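Long-range contacts in putative ATP binding component of ABC-transporter (Escherichia coli, PDB 2R5O), which probably helps export O antigen polysaccharide as the ATP-binding component of an ABC transporter, its C-terminal domain, described here, binding the carbohydrate: residues H54-A58 with Q70-L75; P64-N69 with L166-K170; G90-L96 with D138-G144; V132-S136 with W175-K181. One frame throughout, in Å; residues are numbered along the deposited sequence.

Contact 1. Residues H54-A58 with Q70-L75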
loop_
_atom_site.group_PDB
_atom_site.type_symbol
_atom_site.label_atom_id
_atom_site.label_comp_id
_atom_site.label_asym_id
_atom_site.label_seq_id
_atom_site.Cartn_x
_atom_site.Cartn_y
_atom_site.Cartn_z
ATOM N N HIS A 54 13.518 18.474 2.329
ATOM C CA HIS A 54 12.512 18.965 3.254
ATOM C C HIS A 54 11.339 18.005 3.239
ATOM O O HIS A 54 10.997 17.461 2.197
ATOM C CB HIS A 54 12.036 20.372 2.844
ATOM C CG HIS A 54 11.278 21.085 3.912
ATOM N ND1 HIS A 54 11.911 21.763 4.930
ATOM C CD2 HIS A 54 9.949 21.229 4.116
ATOM C CE1 HIS A 54 10.991 22.305 5.720
ATOM N NE2 HIS A 54 9.795 21.977 5.262
ATOM N N ILE A 55 10.732 17.769 4.389
ATOM C CA ILE A 55 9.532 16.969 4.505
ATOM C C ILE A 55 8.492 17.774 5.239
ATOM O O ILE A 55 8.803 18.436 6.238
ATOM C CB ILE A 55 9.813 15.624 5.212
ATOM C CG1 ILE A 55 10.841 14.838 4.367
ATOM C CG2 ILE A 55 8.524 14.811 5.397
ATOM C CD1 ILE A 55 11.348 13.520 4.974
ATOM N N GLN A 56 7.274 17.770 4.737
ATOM C CA GLN A 56 6.178 18.521 5.351
ATOM C C GLN A 56 4.892 17.751 5.196
ATOM O O GLN A 56 4.684 17.110 4.166
ATOM C CB GLN A 56 6.092 19.920 4.774
ATOM C CG GLN A 56 5.880 19.923 3.320
ATOM C CD GLN A 56 6.127 21.275 2.673
ATOM O OE1 GLN A 56 6.839 22.128 3.225
ATOM N NE2 GLN A 56 5.568 21.473 1.474
ATOM N N SER A 57 4.022 17.815 6.197
ATOM C CA SER A 57 2.723 17.182 6.068
ATOM C C SER A 57 1.703 17.982 6.865
ATOM O O SER A 57 1.960 18.352 7.999
ATOM C CB SER A 57 2.784 15.780 6.606
ATOM O OG SER A 57 1.547 15.099 6.423
ATOM N N ALA A 58 0.557 18.262 6.251
ATOM C CA ALA A 58 -0.536 19.032 6.869
ATOM C C ALA A 58 -0.007 20.395 7.301
ATOM O O ALA A 58 -0.478 20.989 8.266
ATOM C CB ALA A 58 -1.127 18.284 8.045
ATOM N N GLN A 70 -2.014 10.021 5.455
ATOM C CA GLN A 70 -1.965 11.465 5.225
ATOM C C GLN A 70 -1.026 11.842 4.068
ATOM O O GLN A 70 0.099 11.325 3.976
ATOM C CB GLN A 70 -1.562 12.172 6.515
ATOM C CG GLN A 70 -1.744 13.647 6.497
ATOM C CD GLN A 70 -1.713 14.223 7.882
ATOM O OE1 GLN A 70 -2.628 14.011 8.664
ATOM N NE2 GLN A 70 -0.648 14.931 8.204
ATOM N N GLN A 71 -1.460 12.784 3.253
ATOM C CA GLN A 71 -0.600 13.372 2.187
ATOM C C GLN A 71 0.642 14.039 2.796
ATOM O O GLN A 71 0.526 14.847 3.720
ATOM C CB GLN A 71 -1.401 14.421 1.436
ATOM C CG GLN A 71 -0.888 14.799 0.040
ATOM C CD GLN A 71 -1.087 13.708 -1.030
ATOM O OE1 GLN A 71 -1.700 12.683 -0.791
ATOM N NE2 GLN A 71 -0.558 13.943 -2.210
ATOM N N THR A 72 1.811 13.651 2.295
ATOM C CA THR A 72 3.112 14.175 2.746
ATOM C C THR A 72 3.906 14.630 1.532
ATOM O O THR A 72 3.872 13.964 0.490
ATOM C CB THR A 72 3.883 13.109 3.548
ATOM O OG1 THR A 72 3.105 12.800 4.703
ATOM C CG2 THR A 72 5.244 13.563 3.942
ATOM N N ASP A 73 4.577 15.761 1.668
ATOM C CA ASP A 73 5.454 16.300 0.638
ATOM C C ASP A 73 6.902 15.975 0.965
ATOM O O ASP A 73 7.368 16.247 2.066
ATOM C CB ASP A 73 5.326 17.820 0.536
ATOM C CG ASP A 73 3.939 18.292 0.215
ATOM O OD1 ASP A 73 3.170 17.624 -0.492
ATOM O OD2 ASP A 73 3.639 19.419 0.644
ATOM N N PHE A 74 7.593 15.407 -0.016
ATOM C CA PHE A 74 8.988 15.024 0.067
ATOM C C PHE A 74 9.726 15.835 -0.982
ATOM O O PHE A 74 9.549 15.605 -2.189
ATOM C CB PHE A 74 9.131 13.530 -0.232
ATOM C CG PHE A 74 8.422 12.641 0.762
ATOM C CD1 PHE A 74 9.018 12.286 1.953
ATOM C CD2 PHE A 74 7.143 12.147 0.508
ATOM C CE1 PHE A 74 8.373 11.451 2.840
ATOM C CE2 PHE A 74 6.529 11.345 1.406
ATOM C CZ PHE A 74 7.151 10.979 2.569
ATOM N N LEU A 75 10.511 16.809 -0.543
ATOM C CA LEU A 75 11.203 17.754 -1.425
ATOM C C LEU A 75 12.698 17.528 -1.381
ATOM O O LEU A 75 13.268 17.288 -0.304
ATOM C CB LEU A 75 10.918 19.210 -1.030
ATOM C CG LEU A 75 9.441 19.612 -1.092
ATOM C CD1 LEU A 75 8.744 19.440 0.249
ATOM C CD2 LEU A 75 9.286 21.022 -1.626
HETATM O O HOH W 1 2.123 12.706 7.466
HETATM O O HOH W 2 -0.404 17.347 3.811
#
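Residues 54-57 and 71-75 run antiparallel with their axes 4.7 Å apart, His54-Leu75 and Gln56-Asp73 forming hydrogen-bonded pairs and Ile55-Phe74 the non-hydrogen-bonded pair between them. Pairing of this kind sorts side chains by face, and here the two faces differ in character. On the one that carries Gln56 and Asp73, NE2 of Gln56 gives an N-H to the anti side of Asp73 OD2 (2.9 Å), the amide and carboxylate planes standing 60° apart. Gln56 is modelled in two conformers, so this bond may not be permanent; Asp73 OD1 has a separate partner in Ser129. The other face is apolar at Ile55 and Phe74 and hydroxylic at Ser57 and Thr72. CG1 of Ile55 reaches CD1 of Phe74 at 4.0 Å, while its CG2 rests 3.8 Å from CG2 of Thr72. Towards the strand end Ser57 OG, buried, receives a nearly straight bond from Gln70 NE2 (2.8 Å) and donates to Gln71 O (2.9 Å); a water that also bonds Thr72 OG1 donates to it as well. Strand 71-80 continues the sheet to strand 123-131, and Ile55 and Phe74 pack on Leu141 and Leu166, from strands 137-147 and 153-169 of the opposing sheet.

Contact 2. Residues P64-N69 with L166-K170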
loop_
_atom_site.group_PDB
_atom_site.type_symbol
_atom_site.label_atom_id
_atom_site.label_comp_id
_atom_site.label_asym_id
_atom_site.label_seq_id
_atom_site.Cartn_x
_atom_site.Cartn_y
_atom_site.Cartn_z
ATOM N N PRO A 64 7.516 14.996 13.653
ATOM C CA PRO A 64 8.279 13.878 14.215
ATOM C C PRO A 64 7.835 12.519 13.697
ATOM O O PRO A 64 8.557 11.540 13.815
ATOM C CB PRO A 64 7.996 14.010 15.726
ATOM C CG PRO A 64 6.643 14.654 15.797
ATOM C CD PRO A 64 6.682 15.664 14.670
ATOM N N SER A 65 6.641 12.437 13.139
ATOM C CA SER A 65 6.181 11.248 12.432
ATOM C C SER A 65 5.192 11.671 11.383
ATOM O O SER A 65 4.753 12.800 11.374
ATOM C CB SER A 65 5.563 10.244 13.391
ATOM O OG SER A 65 4.367 10.756 13.973
ATOM N N LEU A 66 4.856 10.724 10.522
ATOM C CA LEU A 66 3.860 10.879 9.461
ATOM C C LEU A 66 2.633 10.061 9.851
ATOM O O LEU A 66 2.755 8.935 10.292
ATOM C CB LEU A 66 4.460 10.415 8.139
ATOM C CG LEU A 66 5.792 11.063 7.778
ATOM C CD1 LEU A 66 6.336 10.457 6.480
ATOM C CD2 LEU A 66 5.691 12.578 7.667
ATOM N N THR A 67 1.447 10.677 9.801
ATOM C CA THR A 67 0.185 9.998 10.106
ATOM C C THR A 67 -0.159 9.068 8.951
ATOM O O THR A 67 -0.166 9.480 7.776
ATOM C CB THR A 67 -0.940 11.028 10.357
ATOM O OG1 THR A 67 -0.605 11.798 11.518
ATOM C CG2 THR A 67 -2.273 10.350 10.602
ATOM N N GLY A 68 -0.503 7.831 9.282
ATOM C CA GLY A 68 -0.936 6.878 8.269
ATOM C C GLY A 68 -2.050 7.456 7.413
ATOM O O GLY A 68 -3.017 8.023 7.945
ATOM N N ASN A 69 -1.888 7.341 6.094
ATOM C CA ASN A 69 -2.860 7.784 5.062
ATOM C C ASN A 69 -2.825 9.253 4.738
ATOM O O ASN A 69 -3.492 9.707 3.803
ATOM C CB ASN A 69 -4.293 7.349 5.367
ATOM C CG ASN A 69 -4.397 5.880 5.686
ATOM O OD1 ASN A 69 -5.090 5.491 6.640
ATOM N ND2 ASN A 69 -3.674 5.051 4.934
ATOM N N LEU A 166 11.925 7.498 8.299
ATOM C CA LEU A 166 10.556 7.969 8.469
ATOM C C LEU A 166 9.870 7.149 9.556
ATOM O O LEU A 166 9.973 5.938 9.582
ATOM C CB LEU A 166 9.754 7.772 7.179
ATOM C CG LEU A 166 10.319 8.397 5.897
ATOM C CD1 LEU A 166 9.414 8.118 4.709
ATOM C CD2 LEU A 166 10.537 9.892 6.036
ATOM N N HIS A 167 9.136 7.835 10.416
ATOM C CA HIS A 167 8.320 7.210 11.454
ATOM C C HIS A 167 6.882 7.423 11.088
ATOM O O HIS A 167 6.513 8.563 10.793
ATOM C CB HIS A 167 8.597 7.835 12.833
ATOM C CG HIS A 167 10.045 7.929 13.172
ATOM N ND1 HIS A 167 10.830 6.814 13.383
ATOM C CD2 HIS A 167 10.859 8.997 13.334
ATOM C CE1 HIS A 167 12.065 7.196 13.663
ATOM N NE2 HIS A 167 12.111 8.514 13.638
ATOM N N VAL A 168 6.067 6.369 11.091
ATOM C CA VAL A 168 4.633 6.457 10.794
ATOM C C VAL A 168 3.875 6.099 12.048
ATOM O O VAL A 168 4.175 5.093 12.680
ATOM C CB VAL A 168 4.214 5.499 9.623
ATOM C CG1 VAL A 168 2.708 5.507 9.427
ATOM C CG2 VAL A 168 4.920 5.917 8.327
ATOM N N THR A 169 2.880 6.908 12.355
ATOM C CA THR A 169 1.994 6.696 13.498
ATOM C C THR A 169 0.525 6.566 13.069
ATOM O O THR A 169 0.108 7.158 12.071
ATOM C CB THR A 169 2.113 7.811 14.570
ATOM O OG1 THR A 169 2.009 9.097 13.946
ATOM C CG2 THR A 169 3.449 7.721 15.283
ATOM N N LYS A 170 -0.213 5.757 13.827
ATOM C CA LYS A 170 -1.656 5.537 13.675
ATOM C C LYS A 170 -2.234 5.252 15.055
ATOM O O LYS A 170 -1.507 4.930 16.015
ATOM C CB LYS A 170 -1.925 4.300 12.806
ATOM C CG LYS A 170 -1.370 4.311 11.412
ATOM C CD LYS A 170 -1.690 3.025 10.674
ATOM C CE LYS A 170 -3.171 2.879 10.412
ATOM N NZ LYS A 170 -3.691 3.898 9.451
HETATM O O HOH W 3 -0.580 10.118 13.725
HETATM O O HOH W 4 -3.839 6.729 10.246
#
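Leu66 and Thr67 lie parallel to Val168 and Thr169, a short stretch of parallel pairing that illustrates how one brief strand can attach a loop to a sheet edge. Leu66 N bonds to His167 O (2.7 Å), Leu66 O accepts from Thr169 N, and Gly68 N then reaches Thr169 O (2.9 Å), so the bonds alternate along both chains. The side chain of His167 is used from root to tip. Its CB touches CB of Ser65 (3.9 Å) and O of Pro64, CG passes the same oxygen, and the CD2 edge comes closest to it, 3.5 Å away and near the ring plane. Further round, ND1 is hydrogen-bonded to OD1 of Asp138, which helps hold the rotation of the imidazole. Two residues after His167, the hydroxyl of Thr169 shares a hydrogen bond with that of Ser65, OG1 to OG, of 2.9 Å; both oxygens sit between their own backbone N and carbonyl carbon (chi1 50° and 66°), and the methyl CG2 of Thr169 lies against Ser65 OG as well. A water links Thr169 OG1 onward to Thr67 OG1. At the far end the lysine chain of Lys170 passes CA of Gly68 with its CG at 4.1 Å, and its bent end brings NZ to a water held by Gly68 O. Leu66, on the inner side, packs on Thr72 and Phe74. After strand 48-57 of one sheet, the chain crosses so that 66-67 pairs in parallel with 153-169 of the other, consistent with the split A/A' edge strand, A' beside G, of immunoglobulin-like sandwiches.

Contact 3. Residues G90-L96 with D138-G144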
loop_
_atom_site.group_PDB
_atom_site.type_symbol
_atom_site.label_atom_id
_atom_site.label_comp_id
_atom_site.label_asym_id
_atom_site.label_seq_id
_atom_site.Cartn_x
_atom_site.Cartn_y
_atom_site.Cartn_z
ATOM N N GLY A 90 14.071 10.970 -8.266
ATOM C CA GLY A 90 13.300 9.827 -7.846
ATOM C C GLY A 90 13.354 9.592 -6.364
ATOM O O GLY A 90 14.219 10.122 -5.662
ATOM N N ILE A 91 12.466 8.719 -5.915
ATOM C CA ILE A 91 12.391 8.306 -4.525
ATOM C C ILE A 91 12.218 6.784 -4.425
ATOM O O ILE A 91 11.635 6.145 -5.327
ATOM C CB ILE A 91 11.211 8.977 -3.805
ATOM C CG1 ILE A 91 9.874 8.765 -4.531
ATOM C CG2 ILE A 91 11.508 10.439 -3.555
ATOM C CD1 ILE A 91 8.708 9.177 -3.636
ATOM N N LEU A 92 12.673 6.229 -3.299
ATOM C CA LEU A 92 12.466 4.836 -2.910
ATOM C C LEU A 92 12.052 4.836 -1.437
ATOM O O LEU A 92 12.583 5.591 -0.656
ATOM C CB LEU A 92 13.730 3.988 -3.059
ATOM C CG LEU A 92 14.481 4.043 -4.387
ATOM C CD1 LEU A 92 15.847 3.330 -4.215
ATOM C CD2 LEU A 92 13.696 3.398 -5.499
ATOM N N ILE A 93 11.121 3.944 -1.082
ATOM C CA ILE A 93 10.691 3.733 0.290
ATOM C C ILE A 93 10.758 2.233 0.553
ATOM O O ILE A 93 10.201 1.438 -0.209
ATOM C CB ILE A 93 9.279 4.283 0.543
ATOM C CG1 ILE A 93 9.203 5.789 0.217
ATOM C CG2 ILE A 93 8.858 4.010 1.985
ATOM C CD1 ILE A 93 7.802 6.376 0.312
ATOM N N LYS A 94 11.407 1.879 1.657
ATOM C CA LYS A 94 11.652 0.487 2.015
ATOM C C LYS A 94 11.386 0.292 3.501
ATOM O O LYS A 94 11.421 1.239 4.289
ATOM C CB LYS A 94 13.097 0.089 1.683
ATOM C CG LYS A 94 13.468 0.341 0.220
ATOM C CD LYS A 94 14.902 -0.063 -0.190
ATOM C CE LYS A 94 15.055 -1.548 -0.318
ATOM N NZ LYS A 94 16.385 -1.850 -0.928
ATOM N N THR A 95 11.100 -0.945 3.894
ATOM C CA THR A 95 11.056 -1.282 5.317
ATOM C C THR A 95 12.486 -1.413 5.835
ATOM O O THR A 95 13.446 -1.475 5.072
ATOM C CB THR A 95 10.364 -2.631 5.589
ATOM O OG1 THR A 95 11.157 -3.678 5.037
ATOM C CG2 THR A 95 8.920 -2.659 5.055
ATOM N N LEU A 96 12.630 -1.544 7.154
ATOM C CA LEU A 96 13.952 -1.784 7.772
ATOM C C LEU A 96 14.585 -3.089 7.354
ATOM O O LEU A 96 15.800 -3.147 7.262
ATOM C CB LEU A 96 13.868 -1.719 9.300
ATOM C CG LEU A 96 13.335 -0.404 9.880
ATOM C CD1 LEU A 96 13.323 -0.522 11.400
ATOM C CD2 LEU A 96 14.213 0.776 9.440
ATOM N N ASP A 138 8.757 2.143 11.199
ATOM C CA ASP A 138 9.873 2.933 10.667
ATOM C C ASP A 138 10.184 2.467 9.242
ATOM O O ASP A 138 10.148 1.251 8.951
ATOM C CB ASP A 138 11.122 2.737 11.538
ATOM C CG ASP A 138 11.034 3.432 12.888
ATOM O OD1 ASP A 138 10.132 4.253 13.099
ATOM O OD2 ASP A 138 11.899 3.134 13.744
ATOM N N TYR A 139 10.506 3.416 8.376
ATOM C CA TYR A 139 10.762 3.143 6.976
ATOM C C TYR A 139 11.987 3.953 6.547
ATOM O O TYR A 139 12.363 4.955 7.164
ATOM C CB TYR A 139 9.521 3.508 6.151
ATOM C CG TYR A 139 8.288 2.754 6.618
ATOM C CD1 TYR A 139 8.015 1.472 6.174
ATOM C CD2 TYR A 139 7.440 3.301 7.569
ATOM C CE1 TYR A 139 6.932 0.772 6.605
ATOM C CE2 TYR A 139 6.328 2.617 8.017
ATOM C CZ TYR A 139 6.080 1.331 7.532
ATOM O OH TYR A 139 4.994 0.609 7.953
ATOM N N LEU A 140 12.581 3.520 5.446
ATOM C CA LEU A 140 13.770 4.121 4.892
ATOM C C LEU A 140 13.473 4.780 3.574
ATOM O O LEU A 140 12.934 4.134 2.649
ATOM C CB LEU A 140 14.856 3.076 4.679
ATOM C CG LEU A 140 15.268 2.262 5.909
ATOM C CD1 LEU A 140 16.264 1.190 5.568
ATOM C CD2 LEU A 140 15.810 3.176 7.007
ATOM N N LEU A 141 13.812 6.060 3.473
ATOM C CA LEU A 141 13.593 6.866 2.273
ATOM C C LEU A 141 14.918 7.136 1.584
ATOM O O LEU A 141 15.929 7.422 2.229
ATOM C CB LEU A 141 12.931 8.198 2.662
ATOM C CG LEU A 141 12.735 9.255 1.576
ATOM C CD1 LEU A 141 11.770 8.811 0.510
ATOM C CD2 LEU A 141 12.279 10.565 2.226
ATOM N N SER A 142 14.884 7.075 0.257
ATOM C CA SER A 142 15.985 7.479 -0.630
ATOM C C SER A 142 15.532 8.591 -1.567
ATOM O O SER A 142 14.412 8.556 -2.060
ATOM C CB SER A 142 16.382 6.295 -1.536
ATOM O OG SER A 142 16.708 5.138 -0.787
ATOM N N PHE A 143 16.431 9.550 -1.825
ATOM C CA PHE A 143 16.256 10.536 -2.867
ATOM C C PHE A 143 17.386 10.338 -3.872
ATOM O O PHE A 143 18.545 10.169 -3.452
ATOM C CB PHE A 143 16.360 11.959 -2.345
ATOM C CG PHE A 143 15.148 12.502 -1.625
ATOM C CD1 PHE A 143 13.972 12.704 -2.281
ATOM C CD2 PHE A 143 15.235 12.893 -0.305
ATOM C CE1 PHE A 143 12.919 13.317 -1.670
ATOM C CE2 PHE A 143 14.161 13.473 0.342
ATOM C CZ PHE A 143 12.995 13.687 -0.352
ATOM N N GLY A 144 17.095 10.398 -5.164
ATOM C CA GLY A 144 18.104 10.282 -6.200
ATOM C C GLY A 144 17.876 11.258 -7.325
ATOM O O GLY A 144 16.752 11.708 -7.548
HETATM O O HOH W 5 10.057 -1.334 8.584
#
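Gly90 to Lys94 pair with Leu140 to Gly144 as neighbouring antiparallel strands of an immunoglobulin-like sandwich, and the case shows how the donors and acceptors of such a pair are met. Six backbone bonds join Gly90 with Gly144, Leu92 with Ser142, and Lys94 with Leu140, two for each pair; Leu140 N to Lys94 O, at 2.8 Å and 174°, is nearly straight, whereas Leu92 N to Ser142 O stretches to 3.2 Å. Residues alternating with these turn their backbone groups outward: Ile91 and Ile93 bond to strand 100-105, Tyr139 and Leu141 to strand 153-169. Where the pairing ends, a water accepts from Leu96 N and donates to Asp138 O (2.6 Å), taking over from direct bonds. The side-chain polar atoms look outside the pair. Ser142 OG, on a buried residue, bonds to Asp162 N, Lys94 NZ to Tyr161 OH, and Tyr139 OH to Asn135 O, while Thr95 OG1 is held by Asp97 and the backbone N of Leu99. The Tyr139 ring presents its edge, in plane, to Lys94 O. On the face of Ile91, Ile93, Leu141 and Phe143 the contact is apolar and looks toward Phe74 of the opposing sheet. There Leu141 CD1 lies 4.0 Å from Ile93 CG1, and Ile91, whose CG2 is anti to its carbonyl carbon, sets that methyl 3.6 Å from CD1 of Phe143.

Contact 4. Residues V132-S136 with W175-K181. With NA (sodium ion), chain K.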
loop_
_atom_site.group_PDB
_atom_site.type_symbol
_atom_site.label_atom_id
_atom_site.label_comp_id
_atom_site.label_asym_id
_atom_site.label_seq_id
_atom_site.Cartn_x
_atom_site.Cartn_y
_atom_site.Cartn_z
ATOM N N VAL A 132 0.848 8.586 2.795
ATOM C CA VAL A 132 1.731 7.599 3.378
ATOM C C VAL A 132 0.866 6.419 3.883
ATOM O O VAL A 132 0.567 6.279 5.081
ATOM C CB VAL A 132 2.625 8.221 4.444
ATOM C CG1 VAL A 132 3.601 7.192 5.005
ATOM C CG2 VAL A 132 3.405 9.420 3.839
ATOM N N ASP A 133 0.470 5.585 2.931
ATOM C CA ASP A 133 -0.516 4.483 3.142
ATOM C C ASP A 133 0.218 3.207 3.673
ATOM O O ASP A 133 0.289 2.179 3.004
ATOM C CB ASP A 133 -1.287 4.214 1.831
ATOM C CG ASP A 133 -2.284 5.300 1.461
ATOM O OD1 ASP A 133 -2.615 6.154 2.292
ATOM O OD2 ASP A 133 -2.772 5.314 0.302
ATOM N N LEU A 134 0.827 3.367 4.850
ATOM C CA LEU A 134 1.679 2.389 5.506
ATOM C C LEU A 134 1.247 2.218 6.943
ATOM O O LEU A 134 0.617 3.107 7.536
ATOM C CB LEU A 134 3.161 2.817 5.488
ATOM C CG LEU A 134 3.781 3.050 4.113
ATOM C CD1 LEU A 134 5.203 3.513 4.237
ATOM C CD2 LEU A 134 3.711 1.826 3.241
ATOM N N ASN A 135 1.548 1.057 7.516
ATOM C CA ASN A 135 1.200 0.794 8.903
ATOM C C ASN A 135 2.192 1.517 9.826
ATOM O O ASN A 135 3.240 2.025 9.404
ATOM C CB ASN A 135 1.214 -0.725 9.165
ATOM C CG ASN A 135 0.182 -1.166 10.184
ATOM O OD1 ASN A 135 -0.435 -0.333 10.851
ATOM N ND2 ASN A 135 -0.016 -2.470 10.289
ATOM N N SER A 136 1.866 1.582 11.107
ATOM C CA SER A 136 2.797 2.174 12.071
ATOM C C SER A 136 4.136 1.482 11.965
ATOM O O SER A 136 4.185 0.255 11.757
ATOM C CB SER A 136 2.323 1.968 13.511
ATOM O OG SER A 136 1.139 2.690 13.762
ATOM N N TRP A 175 -3.455 -5.233 9.879
ATOM C CA TRP A 175 -2.456 -6.312 9.829
ATOM C C TRP A 175 -1.606 -6.110 8.592
ATOM O O TRP A 175 -2.122 -5.899 7.480
ATOM C CB TRP A 175 -3.112 -7.697 9.761
ATOM C CG TRP A 175 -3.751 -8.163 11.027
ATOM C CD1 TRP A 175 -4.870 -7.647 11.614
ATOM C CD2 TRP A 175 -3.315 -9.239 11.870
ATOM N NE1 TRP A 175 -5.156 -8.332 12.768
ATOM C CE2 TRP A 175 -4.223 -9.319 12.947
ATOM C CE3 TRP A 175 -2.250 -10.147 11.819
ATOM C CZ2 TRP A 175 -4.093 -10.256 13.972
ATOM C CZ3 TRP A 175 -2.126 -11.091 12.835
ATOM C CH2 TRP A 175 -3.047 -11.141 13.894
ATOM N N GLY A 176 -0.299 -6.135 8.780
ATOM C CA GLY A 176 0.598 -6.047 7.676
ATOM C C GLY A 176 1.303 -4.739 7.618
ATOM O O GLY A 176 1.623 -4.126 8.645
ATOM N N VAL A 177 1.638 -4.341 6.421
ATOM C CA VAL A 177 2.521 -3.199 6.236
ATOM C C VAL A 177 1.955 -2.115 5.359
ATOM O O VAL A 177 2.260 -0.936 5.567
ATOM C CB VAL A 177 3.914 -3.679 5.760
ATOM C CG1 VAL A 177 3.851 -4.598 4.561
ATOM C CG2 VAL A 177 4.854 -2.527 5.539
ATOM N N ILE A 178 1.143 -2.494 4.373
ATOM C CA ILE A 178 0.612 -1.524 3.408
ATOM C C ILE A 178 -0.895 -1.395 3.564
ATOM O O ILE A 178 -1.610 -2.381 3.748
ATOM C CB ILE A 178 0.997 -1.923 1.975
ATOM C CG1 ILE A 178 0.553 -3.345 1.603
ATOM C CG2 ILE A 178 2.507 -1.796 1.812
ATOM C CD1 ILE A 178 0.462 -3.599 0.129
ATOM N N ASP A 179 -1.381 -0.167 3.459
ATOM C CA ASP A 179 -2.791 0.107 3.647
ATOM C C ASP A 179 -3.494 0.202 2.296
ATOM O O ASP A 179 -3.347 1.208 1.591
ATOM C CB ASP A 179 -3.005 1.381 4.440
ATOM C CG ASP A 179 -4.408 1.533 4.934
ATOM O OD1 ASP A 179 -5.301 0.739 4.585
ATOM O OD2 ASP A 179 -4.617 2.475 5.724
ATOM N N LEU A 180 -4.273 -0.818 1.947
ATOM C CA LEU A 180 -5.052 -0.810 0.717
ATOM C C LEU A 180 -6.407 -0.099 0.874
ATOM O O LEU A 180 -7.159 0.016 -0.073
ATOM C CB LEU A 180 -5.253 -2.239 0.208
ATOM C CG LEU A 180 -3.956 -2.887 -0.286
ATOM C CD1 LEU A 180 -4.182 -4.351 -0.597
ATOM C CD2 LEU A 180 -3.359 -2.143 -1.515
ATOM N N LYS A 181 -6.738 0.371 2.078
ATOM C CA LYS A 181 -7.865 1.291 2.284
ATOM C C LYS A 181 -9.206 0.708 1.856
ATOM O O LYS A 181 -10.026 1.368 1.229
ATOM C CB LYS A 181 -7.588 2.640 1.604
ATOM C CG LYS A 181 -6.363 3.331 2.173
ATOM C CD LYS A 181 -6.148 4.771 1.703
ATOM C CE LYS A 181 -7.232 5.721 2.208
ATOM N NZ LYS A 181 -7.217 7.017 1.485
HETATM NA NA NA K . -7.586 -0.086 5.752
HETATM O O HOH W 6 -4.789 8.007 1.833
HETATM O O HOH W 7 -3.546 2.864 -0.774
HETATM O O HOH W 8 -4.940 6.729 -1.000
HETATM O O HOH W 9 -2.117 3.888 7.160
HETATM O O HOH W 10 -7.075 2.454 7.190
HETATM O O HOH W 11 -7.845 -1.073 8.299
HETATM O O HOH W 12 -10.058 1.248 5.252
#
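This contact supplies a ligand of a sodium site at the subunit interface: Asp133, Leu134 and Asn135, from the loop joining strands 123-131 and 137-147, meet Val177 to Asp179 near the C-terminus. The backbones form a single bridge, Leu134 with Ile178: Asp179 N bonds to Asp133 O (2.9 Å) and Asn135 N to Val177 O, while CD2 of Leu134 touches CG2 of Ile178. Asn135 adds a side-chain grip. Its ND2 gives a straight N-H (174°) to Gly176 O at 2.9 Å, a partner in the plane of the amide although the donor stands above the plane of that carbonyl; ND2 also bonds to Phe174 O, and OD1 accepts a bent bond from Ser136 N. Asp179 OD1 binds the sodium ion at 2.7 Å and accepts from Lys181 N, closing an Asx turn; OD2 takes Asn69 ND2 and a water of the sodium shell, so both oxygens serve the site. The same Asn69 ND2 also serves Asp133 OD1. One amide thus tethers both aspartates; Asp133 OD1 and Asp179 OD2 are 5.4 Å apart, and the shared donor probably eases their repulsion. Lys181 runs its CD past Asp133 OD2 at 3.7 Å, but NZ stays 4.8 Å from OD1, and a water bridges the two. Three waters and Tyr102 of the second subunit complete the sodium shell. Trp175 and Gly176 pair antiparallel with a strand of that subunit, carrying the sheet across the interface, as suits a domain-swapped dimer of immunoglobulin-like domains.

Together the four contacts illustrate how a sandwich is tied inside and then extended to a partner. Contacts 1 and 3 belong to facing sheets, their centres about 14 Å apart, and meet in the core where Phe74 CD1 comes 3.7 Å from Leu141 CD2. Contact 2 bridges them: Leu66 CD1 lies 4.0 Å from Phe74 CZ, while Leu166 N reaches Tyr139 O at 2.8 Å. Contact 4, some 11 Å from contact 2 between centres, is joined to it through backbone as well as side chain, Asn69 N lying 2.9 Å from Val132 O. Asp179 of contact 4 binds the sodium ion, and the side chain of Asn69, in contact 2, lies about 6 Å from that ion.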